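Local coordinates for protein sorting nexin-21 (Mus musculus, PDB 4YMR) that binds membranes enriched in phosphatidylinositol 3-phosphate, recognised by its PX domain, and phosphatidylinositol 4,5-bisphosphate, and is seen here as its domain-swapped PXB/TPR domain, at the interface of chains A and B. Numbering follows the deposited sequence. Chains: chain A/B, Protein Snx21.

Contact 1: the interface of chains A and B. Residues chain A 138-139, 141, 143; chain B 12, 15-16, 19, 55.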
# COMPACT_ATOMS: atom_id res chain seq x y z
N LEU A 138 5.48 11.97 6.13
CA LEU A 138 6.83 11.91 5.60
C LEU A 138 7.85 11.48 6.66
O LEU A 138 8.56 10.50 6.46
CB LEU A 138 7.23 13.25 5.00
CG LEU A 138 8.42 13.18 4.04
CD1 LEU A 138 8.18 12.08 2.99
CD2 LEU A 138 8.62 14.54 3.38
N ILE A 139 7.89 12.19 7.78
CA ILE A 139 8.87 11.89 8.84
C ILE A 139 8.56 10.63 9.66
O ILE A 139 9.47 9.93 10.11
CB ILE A 139 9.10 13.11 9.77
CG1 ILE A 139 7.81 13.46 10.52
CG2 ILE A 139 9.62 14.32 8.98
CD1 ILE A 139 7.81 13.05 11.98
N GLU A 141 7.15 7.90 8.65
CA GLU A 141 7.39 6.71 7.86
C GLU A 141 8.76 6.11 8.17
O GLU A 141 9.78 6.80 8.12
CB GLU A 141 7.31 7.04 6.38
CG GLU A 141 7.62 5.86 5.48
CD GLU A 141 6.46 4.90 5.37
OE1 GLU A 141 5.31 5.36 5.44
OE2 GLU A 141 6.71 3.69 5.22
N LEU A 143 11.88 3.80 7.21
CA LEU A 143 12.56 3.24 6.03
C LEU A 143 13.54 2.14 6.48
O LEU A 143 14.74 2.37 6.65
CB LEU A 143 13.21 4.35 5.21
CG LEU A 143 12.15 5.36 4.72
CD1 LEU A 143 12.73 6.68 4.19
CD2 LEU A 143 11.26 4.71 3.68
N LEU B 12 16.53 2.70 -1.70
CA LEU B 12 16.26 3.07 -0.32
C LEU B 12 17.31 3.97 0.34
O LEU B 12 16.94 4.91 1.04
CB LEU B 12 15.92 1.84 0.52
CG LEU B 12 14.47 1.38 0.32
CD1 LEU B 12 14.37 -0.13 0.24
CD2 LEU B 12 13.59 1.91 1.45
N LEU B 15 16.42 7.46 -0.47
CA LEU B 15 15.17 7.92 0.15
C LEU B 15 15.34 8.24 1.63
O LEU B 15 14.81 9.24 2.11
CB LEU B 15 14.05 6.90 -0.03
CG LEU B 15 13.53 6.65 -1.45
CD1 LEU B 15 12.48 5.54 -1.45
CD2 LEU B 15 12.96 7.92 -2.05
N ARG B 16 16.06 7.40 2.36
CA ARG B 16 16.27 7.67 3.78
C ARG B 16 17.17 8.88 3.99
O ARG B 16 17.06 9.58 5.00
CB ARG B 16 16.79 6.43 4.52
CG ARG B 16 18.08 5.83 3.99
CD ARG B 16 18.64 4.83 5.00
NE ARG B 16 19.38 3.73 4.37
CZ ARG B 16 20.60 3.35 4.73
NH1 ARG B 16 21.25 3.98 5.71
NH2 ARG B 16 21.19 2.34 4.11
N GLN B 19 14.83 11.80 3.31
CA GLN B 19 13.97 11.98 4.48
C GLN B 19 14.65 12.71 5.64
O GLN B 19 14.04 13.55 6.31
CB GLN B 19 13.44 10.62 4.95
CG GLN B 19 12.51 10.69 6.15
CD GLN B 19 12.39 9.35 6.85
OE1 GLN B 19 13.40 8.71 7.15
NE2 GLN B 19 11.16 8.92 7.12
N LEU B 55 5.38 8.28 -1.67
CA LEU B 55 6.29 8.87 -0.68
C LEU B 55 7.31 9.79 -1.31
O LEU B 55 7.67 10.82 -0.72
CB LEU B 55 6.99 7.79 0.16
CG LEU B 55 7.76 8.36 1.36
CD1 LEU B 55 7.16 7.85 2.65
CD2 LEU B 55 9.27 8.09 1.31
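B:Gln19 puts its side-chain amide nitrogen, NE2, between two backbone carbonyls of chain A, where the C-terminal tail of that chain docks on the first helices of chain B in a domain-swapped PXB/TPR dimer. B:Gln19 NE2 donates to A:Glu141 O at 2.7 Å, bent to 145° at the hydrogen. A second bond runs from B:Gln19 NE2 to A:Leu138 O at 3.1 Å, almost straight at 173°. Both acceptors lie in the plane of the glutamine amide, and NE2 lies in both carbonyl planes, so the flat group is fixed against rotation. The carbonyls come from the last turn of helix 134-140 and the residue just after it, so the amide caps the C-terminal end of the helix. An alanine in place of B:Gln19 would probably leave these two carbonyls without their shared donor and set the C-terminal tail of chain A free to shift. The reach comes from helix 12-24: CG is anti to the backbone N (chi1 -178°) and the chain runs on extended.

A:Leu143 meets this amide tip to tip, A:Leu143 CD1 lying 3.6 Å from B:Gln19 OE1. A:Leu143 CD1 also rests on the helix backbone at B:Arg16 CA, 3.7 Å away. Farther along, B:Leu55, from helix 52-66, packs against A:Leu138 and A:Glu141. B:Leu55 CG lies 4.1 Å from A:Leu138 CD1, and the B:Leu55 CD1 methyl touches the glutamate's aliphatic stem, 3.5 Å from A:Glu141 CG.

Contact 2: the interface of chains A and B. Residues chain A 65, 68, 70-71, 73-74; chain B 102-103, 106-107.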
# COMPACT_ATOMS: atom_id res chain seq x y z
N GLN A 65 -0.70 -23.42 3.58
CA GLN A 65 -1.10 -24.41 2.58
C GLN A 65 -0.05 -25.46 2.31
O GLN A 65 -0.36 -26.63 2.13
CB GLN A 65 -1.42 -23.74 1.26
CG GLN A 65 -2.81 -23.19 1.18
CD GLN A 65 -3.08 -22.55 -0.15
OE1 GLN A 65 -3.40 -23.24 -1.12
NE2 GLN A 65 -2.93 -21.24 -0.21
N GLU A 68 0.28 -28.79 5.90
CA GLU A 68 -0.65 -27.99 5.19
C GLU A 68 -1.74 -27.80 6.27
O GLU A 68 -2.34 -28.77 6.75
CB GLU A 68 -1.21 -28.77 4.03
CG GLU A 68 -1.59 -30.21 4.34
CD GLU A 68 -2.61 -30.70 3.35
OE1 GLU A 68 -3.78 -30.93 3.75
OE2 GLU A 68 -2.23 -30.85 2.17
N PRO A 70 -4.79 -26.21 5.75
CA PRO A 70 -5.64 -25.47 4.82
C PRO A 70 -6.67 -24.59 5.57
O PRO A 70 -7.07 -23.56 5.03
CB PRO A 70 -6.31 -26.58 3.99
CG PRO A 70 -6.27 -27.78 4.85
CD PRO A 70 -4.97 -27.67 5.62
N GLY A 71 -7.05 -24.99 6.78
CA GLY A 71 -7.92 -24.19 7.62
C GLY A 71 -7.30 -22.85 7.94
O GLY A 71 -7.92 -21.81 7.70
N ALA A 73 -4.86 -21.43 6.36
CA ALA A 73 -4.71 -20.71 5.10
C ALA A 73 -6.02 -20.05 4.70
O ALA A 73 -6.02 -18.94 4.20
CB ALA A 73 -4.22 -21.65 3.98
N ARG A 74 -7.13 -20.73 4.94
CA ARG A 74 -8.43 -20.16 4.61
C ARG A 74 -8.77 -18.96 5.52
O ARG A 74 -9.33 -17.96 5.06
CB ARG A 74 -9.53 -21.23 4.64
CG ARG A 74 -10.90 -20.72 4.19
CD ARG A 74 -11.89 -21.84 3.92
NE ARG A 74 -13.14 -21.32 3.36
CZ ARG A 74 -14.12 -20.81 4.08
NH1 ARG A 74 -14.02 -20.78 5.40
NH2 ARG A 74 -15.22 -20.34 3.49
N ARG B 102 -10.78 -22.31 -3.81
CA ARG B 102 -10.09 -23.59 -3.71
C ARG B 102 -10.14 -24.19 -2.30
O ARG B 102 -10.42 -25.37 -2.14
CB ARG B 102 -8.63 -23.44 -4.16
CG ARG B 102 -8.02 -24.70 -4.74
CD ARG B 102 -6.60 -24.45 -5.22
NE ARG B 102 -5.75 -24.00 -4.12
CZ ARG B 102 -5.18 -22.80 -4.06
NH1 ARG B 102 -5.36 -21.93 -5.03
NH2 ARG B 102 -4.44 -22.48 -3.02
N LEU B 103 -9.88 -23.37 -1.29
CA LEU B 103 -9.80 -23.89 0.08
C LEU B 103 -11.19 -24.23 0.63
O LEU B 103 -11.36 -25.22 1.34
CB LEU B 103 -9.01 -22.93 0.99
CG LEU B 103 -7.51 -22.72 0.69
CD1 LEU B 103 -6.95 -21.46 1.40
CD2 LEU B 103 -6.69 -23.92 1.07
N ARG B 106 -12.16 -27.62 -0.90
CA ARG B 106 -11.40 -28.63 -0.14
C ARG B 106 -12.04 -28.90 1.22
O ARG B 106 -12.13 -30.03 1.66
CB ARG B 106 -9.96 -28.15 0.08
CG ARG B 106 -8.84 -29.12 -0.37
CD ARG B 106 -7.45 -28.44 -0.15
NE ARG B 106 -6.42 -29.26 0.51
CZ ARG B 106 -6.55 -29.92 1.67
NH1 ARG B 106 -7.69 -29.92 2.35
NH2 ARG B 106 -5.53 -30.60 2.15
N LEU B 107 -12.51 -27.86 1.89
CA LEU B 107 -12.95 -28.01 3.27
C LEU B 107 -14.47 -28.13 3.39
O LEU B 107 -15.01 -28.14 4.48
CB LEU B 107 -12.43 -26.85 4.12
CG LEU B 107 -10.91 -26.76 4.28
CD1 LEU B 107 -10.55 -25.44 4.91
CD2 LEU B 107 -10.40 -27.90 5.14
O HOH W 1 -2.21 -20.05 -3.02
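B:Leu103 pushes its forked end against the start of helix 70-85 of chain A, and this is the close-packed half of the contact. Its CG is anti to the carbonyl carbon (chi1 -66°), which turns the fork toward chain A, where each methyl finds its own neighbours. B:Leu103 CD1 lies against the helix backbone, 3.6 Å from A:Arg74 N, and also meets A:Ala73 CB at 3.8 Å. B:Leu103 CD2 reaches A:Pro70 CB and the aliphatic A:Gln65 CG, each 4.0 Å away. One turn on, B:Leu107 and A:Arg74 run alongside each other, pointing opposite ways, with B:Leu107 CD1 4.0 Å from A:Arg74 CD. B:Arg106 adds to the packing by laying one guanidinium face over the ring of A:Pro70, whose CG sits off centre, 3.6 Å from B:Arg106 NH1.

The polar side is looser. B:Arg106 also forms a salt bridge with A:Glu68, but that carboxylate is poorly ordered and the detailed geometry is doubtful. On another side the guanidinium of B:Arg102 and the amide of A:Gln65 are nearly coplanar, 21° apart. Their direct approach is modelled too close to interpret, whereas a water joins them, 3.1 Å from A:Gln65 NE2 and 3.3 Å from B:Arg102 NH2.

These are helices of the PXB/TPR domain: in the domain-swapped dimer, helix 93-106 of chain B and the residue following it pack on the end of helix 52-66, the intervening turn and the first turn of helix 70-85 of chain A.

Contact 1 and contact 2 are about 38 Å apart, measured between the centres of their C-alpha atoms. They share helix 52-66: its start, in chain B, takes part in contact 1, and its end, in chain A, in contact 2. The two-fold axis gives each a twin with the chains exchanged. In both, the later helices or tail of one copy pack on the earlier helices of the other, as expected of a domain swap. The protein is a monomer, so the same surfaces may well meet within one chain there; the swapped dimer need not be its working form.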